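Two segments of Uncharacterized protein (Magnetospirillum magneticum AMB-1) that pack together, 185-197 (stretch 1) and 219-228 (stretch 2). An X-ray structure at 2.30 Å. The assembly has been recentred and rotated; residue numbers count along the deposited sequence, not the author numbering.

Stretch 1, residues 185-197: EEEPGQIARQLRS
Stretch 2 (219-228) PLLTAAMSEF

Two helices that cross at a moderate angle often meet along a single strip of side chains, and residues 185-197 and 219-228 of this Magnetospirillum magneticum protein illustrate how rotamers adapt to that geometry. Glu-185 to Glu-187 form a loop lead-in: Glu-185 (phi/psi -144/148°) and Glu-187 (-98/136°, at the N-cap position) are extended, with Glu-186 (-111/-11°) turning between them. Helix 188-197 follows, and helix 219-228 runs beside it with an axis separation of 9.9 Å and a signed crossing angle of -43°, the two N-to-C directions broadly agreeing. Both are regular α-helices, with i to i+4 bonds such as Leu-195 N to Ile-191 O, 2.9 Å. The register is marked by Pro-188 and Ala-224, whose CA atoms lie 6.4 Å apart.

No hydrogen bond joins the stretches; the 440 Å² they bury depends chiefly on apolar packing. Leu-220, the residue most covered, takes a t,p rotamer (chi1 -179°, chi2 65°) that brings its branched end against the start of the first helix. Its CD1 lies 3.8 Å from Pro-188 CG and its CD2 3.5 Å from the carbonyl O of Glu-186, whose own side chain departs from the interface. Proline suits this first turn, since it has no amide hydrogen to leave unpaired and offers a compact apolar ring.

One turn on, Ile-191 points toward the partner in the m,t conformation (chi1 -72°, chi2 165°). This spreads its two branches along the partner helix: CD1 reaches Leu-220 CG at 3.8 Å, while CG2 meets Ala-224 CB at the same 3.8 Å. The small alanine offers its methyl directly, close to where the backbones approach.

Farther along, Leu-195 has chi1 at -94°, between wells, and chi2 at 179°. Its CB lies 4.2 Å from CD1 of Phe-228, whose t rotamer (chi1 179°, chi2 78°) brings the ring nearer although its CA-to-CB bond points sideways. The approach to the ring is oblique, and both residues are buried.

The polar side of the contact belongs to Glu-227. Extended t,t (chi1 -177°, chi2 168°), with chi3 near 5°, it carries its carboxylate across to the first helix, where OE2 lies 3.2 Å from Ala-192 CB; the alanine's short side chain accommodates this close approach. The same OE2 forms a long salt bridge with Arg-196 NH1, 3.7 Å, at the edge of the guanidinium and near its plane. Arg-196 starts sideways, and its m,t,m bend (-71°, -162°, -68°), with chi4 -95°, brings the charged end nearer; NH1 is also hydrogen-bonded elsewhere in the structure.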

# COMPACT_ATOMS: atom_id res chain seq x y z
N GLU A 185 7.03 21.73 -4.83
CA GLU A 185 5.81 21.49 -5.60
C GLU A 185 4.81 22.57 -5.26
O GLU A 185 4.76 23.04 -4.13
CB GLU A 185 5.21 20.10 -5.27
CG GLU A 185 6.10 18.91 -5.62
CD GLU A 185 6.36 18.76 -7.13
OE1 GLU A 185 5.52 19.22 -7.92
OE2 GLU A 185 7.42 18.21 -7.53
N GLU A 186 3.99 22.93 -6.24
CA GLU A 186 2.97 23.96 -6.09
C GLU A 186 1.55 23.42 -6.12
O GLU A 186 0.62 24.15 -5.85
CB GLU A 186 3.09 24.97 -7.24
CG GLU A 186 4.44 25.68 -7.27
CD GLU A 186 4.67 26.47 -8.55
OE1 GLU A 186 3.70 27.04 -9.10
OE2 GLU A 186 5.83 26.54 -9.00
N GLU A 187 1.37 22.17 -6.48
CA GLU A 187 0.04 21.61 -6.61
C GLU A 187 -0.28 20.83 -5.34
O GLU A 187 0.56 20.08 -4.87
CB GLU A 187 -0.03 20.68 -7.81
CG GLU A 187 0.23 21.37 -9.14
CD GLU A 187 0.60 20.38 -10.25
OE1 GLU A 187 1.38 19.42 -9.99
OE2 GLU A 187 0.12 20.56 -11.38
N PRO A 188 -1.49 21.00 -4.79
CA PRO A 188 -1.85 20.23 -3.58
C PRO A 188 -1.67 18.72 -3.78
O PRO A 188 -1.06 18.07 -2.94
CB PRO A 188 -3.34 20.54 -3.37
CG PRO A 188 -3.61 21.75 -4.18
CD PRO A 188 -2.62 21.78 -5.30
N GLY A 189 -2.20 18.19 -4.89
CA GLY A 189 -2.11 16.77 -5.23
C GLY A 189 -0.70 16.23 -5.19
O GLY A 189 -0.45 15.20 -4.59
N GLN A 190 0.22 16.96 -5.80
CA GLN A 190 1.63 16.57 -5.82
C GLN A 190 2.27 16.68 -4.47
O GLN A 190 3.07 15.85 -4.09
CB GLN A 190 2.44 17.43 -6.80
CG GLN A 190 2.48 16.86 -8.19
CD GLN A 190 3.12 15.48 -8.19
OE1 GLN A 190 4.17 15.28 -7.60
NE2 GLN A 190 2.47 14.53 -8.84
N ILE A 191 1.94 17.73 -3.73
CA ILE A 191 2.51 17.88 -2.39
C ILE A 191 2.13 16.65 -1.55
O ILE A 191 2.99 16.02 -0.93
CB ILE A 191 2.04 19.16 -1.70
CG1 ILE A 191 2.71 20.37 -2.36
CG2 ILE A 191 2.37 19.09 -0.22
CD1 ILE A 191 2.07 21.69 -2.02
N ALA A 192 0.83 16.32 -1.57
CA ALA A 192 0.29 15.20 -0.81
C ALA A 192 0.96 13.91 -1.18
O ALA A 192 1.39 13.19 -0.31
CB ALA A 192 -1.22 15.10 -1.00
N ARG A 193 1.11 13.63 -2.47
CA ARG A 193 1.78 12.40 -2.91
C ARG A 193 3.22 12.29 -2.45
O ARG A 193 3.69 11.20 -2.10
CB ARG A 193 1.76 12.27 -4.45
CG ARG A 193 0.41 11.86 -5.01
CD ARG A 193 0.49 11.25 -6.41
NE ARG A 193 -0.68 10.40 -6.63
CZ ARG A 193 -1.89 10.82 -7.03
NH1 ARG A 193 -2.13 12.10 -7.28
NH2 ARG A 193 -2.87 9.93 -7.17
N GLN A 194 3.93 13.40 -2.50
CA GLN A 194 5.37 13.42 -2.19
C GLN A 194 5.62 13.29 -0.72
O GLN A 194 6.57 12.63 -0.32
CB GLN A 194 5.97 14.71 -2.66
CG GLN A 194 5.84 14.93 -4.14
CD GLN A 194 7.00 14.37 -4.85
OE1 GLN A 194 7.04 13.17 -5.11
NE2 GLN A 194 7.98 15.22 -5.14
N LEU A 195 4.78 13.95 0.08
CA LEU A 195 4.86 13.85 1.54
C LEU A 195 4.60 12.42 1.98
O LEU A 195 5.35 11.87 2.77
CB LEU A 195 3.85 14.77 2.22
CG LEU A 195 4.37 16.13 2.62
CD1 LEU A 195 3.23 16.93 3.25
CD2 LEU A 195 5.55 15.94 3.58
N ARG A 196 3.53 11.83 1.44
CA ARG A 196 3.19 10.44 1.74
C ARG A 196 4.35 9.55 1.38
O ARG A 196 4.75 8.71 2.15
CB ARG A 196 1.92 9.98 1.00
CG ARG A 196 0.64 10.61 1.54
CD ARG A 196 -0.61 9.86 1.12
NE ARG A 196 -0.89 9.93 -0.31
CZ ARG A 196 -1.72 10.80 -0.90
NH1 ARG A 196 -2.33 11.74 -0.21
NH2 ARG A 196 -1.90 10.74 -2.21
N SER A 197 4.92 9.77 0.21
CA SER A 197 6.04 8.98 -0.26
C SER A 197 7.31 9.19 0.59
O SER A 197 8.07 8.26 0.86
CB SER A 197 6.30 9.33 -1.72
OG SER A 197 7.47 8.70 -2.16
N PRO A 219 -2.82 29.40 1.88
CA PRO A 219 -3.88 28.38 1.80
C PRO A 219 -3.33 26.97 1.35
O PRO A 219 -3.75 25.92 1.87
CB PRO A 219 -4.84 28.95 0.75
CG PRO A 219 -4.49 30.40 0.63
CD PRO A 219 -3.04 30.52 0.94
N LEU A 220 -2.39 26.97 0.42
CA LEU A 220 -1.77 25.74 -0.05
C LEU A 220 -1.10 24.95 1.08
O LEU A 220 -1.33 23.75 1.22
CB LEU A 220 -0.74 26.06 -1.14
CG LEU A 220 -0.04 24.85 -1.74
CD1 LEU A 220 -1.00 23.93 -2.51
CD2 LEU A 220 1.06 25.35 -2.64
N LEU A 221 -0.31 25.64 1.91
CA LEU A 221 0.41 24.97 2.98
C LEU A 221 -0.53 24.50 4.08
O LEU A 221 -0.37 23.41 4.63
CB LEU A 221 1.51 25.87 3.56
CG LEU A 221 2.63 26.18 2.53
CD1 LEU A 221 3.71 27.05 3.16
CD2 LEU A 221 3.25 24.91 1.95
N THR A 222 -1.53 25.32 4.39
CA THR A 222 -2.51 24.93 5.41
C THR A 222 -3.29 23.68 5.03
O THR A 222 -3.44 22.78 5.85
CB THR A 222 -3.46 26.08 5.72
OG1 THR A 222 -2.71 27.11 6.36
CG2 THR A 222 -4.57 25.61 6.67
N ALA A 223 -3.75 23.63 3.78
CA ALA A 223 -4.48 22.48 3.28
C ALA A 223 -3.60 21.23 3.24
O ALA A 223 -4.07 20.14 3.53
CB ALA A 223 -5.05 22.75 1.90
N ALA A 224 -2.34 21.39 2.86
CA ALA A 224 -1.43 20.25 2.82
C ALA A 224 -1.22 19.68 4.21
O ALA A 224 -1.12 18.47 4.37
CB ALA A 224 -0.09 20.65 2.22
N MET A 225 -1.16 20.53 5.22
CA MET A 225 -1.02 20.05 6.60
C MET A 225 -2.25 19.25 7.03
O MET A 225 -2.11 18.17 7.62
CB MET A 225 -0.80 21.21 7.59
CG MET A 225 -0.69 20.75 9.04
SD MET A 225 0.00 22.02 10.13
CE MET A 225 -1.24 22.16 11.43
N SER A 226 -3.45 19.78 6.77
CA SER A 226 -4.69 19.06 7.09
C SER A 226 -4.74 17.72 6.38
O SER A 226 -5.12 16.72 6.97
CB SER A 226 -5.93 19.83 6.67
OG SER A 226 -6.03 20.99 7.43
N GLU A 227 -4.39 17.72 5.10
CA GLU A 227 -4.42 16.50 4.34
C GLU A 227 -3.42 15.53 4.94
O GLU A 227 -3.75 14.40 5.19
CB GLU A 227 -4.11 16.76 2.87
CG GLU A 227 -4.19 15.50 2.02
CD GLU A 227 -4.17 15.79 0.52
OE1 GLU A 227 -3.99 16.98 0.15
OE2 GLU A 227 -4.33 14.83 -0.28
N PHE A 228 -2.20 15.97 5.22
CA PHE A 228 -1.23 15.06 5.79
C PHE A 228 -1.71 14.46 7.14
O PHE A 228 -1.56 13.27 7.37
CB PHE A 228 0.13 15.74 5.92
CG PHE A 228 1.17 14.85 6.53
CD1 PHE A 228 1.77 13.87 5.76
CD2 PHE A 228 1.52 14.98 7.86
CE1 PHE A 228 2.72 13.04 6.32
CE2 PHE A 228 2.47 14.15 8.43
CZ PHE A 228 3.08 13.17 7.65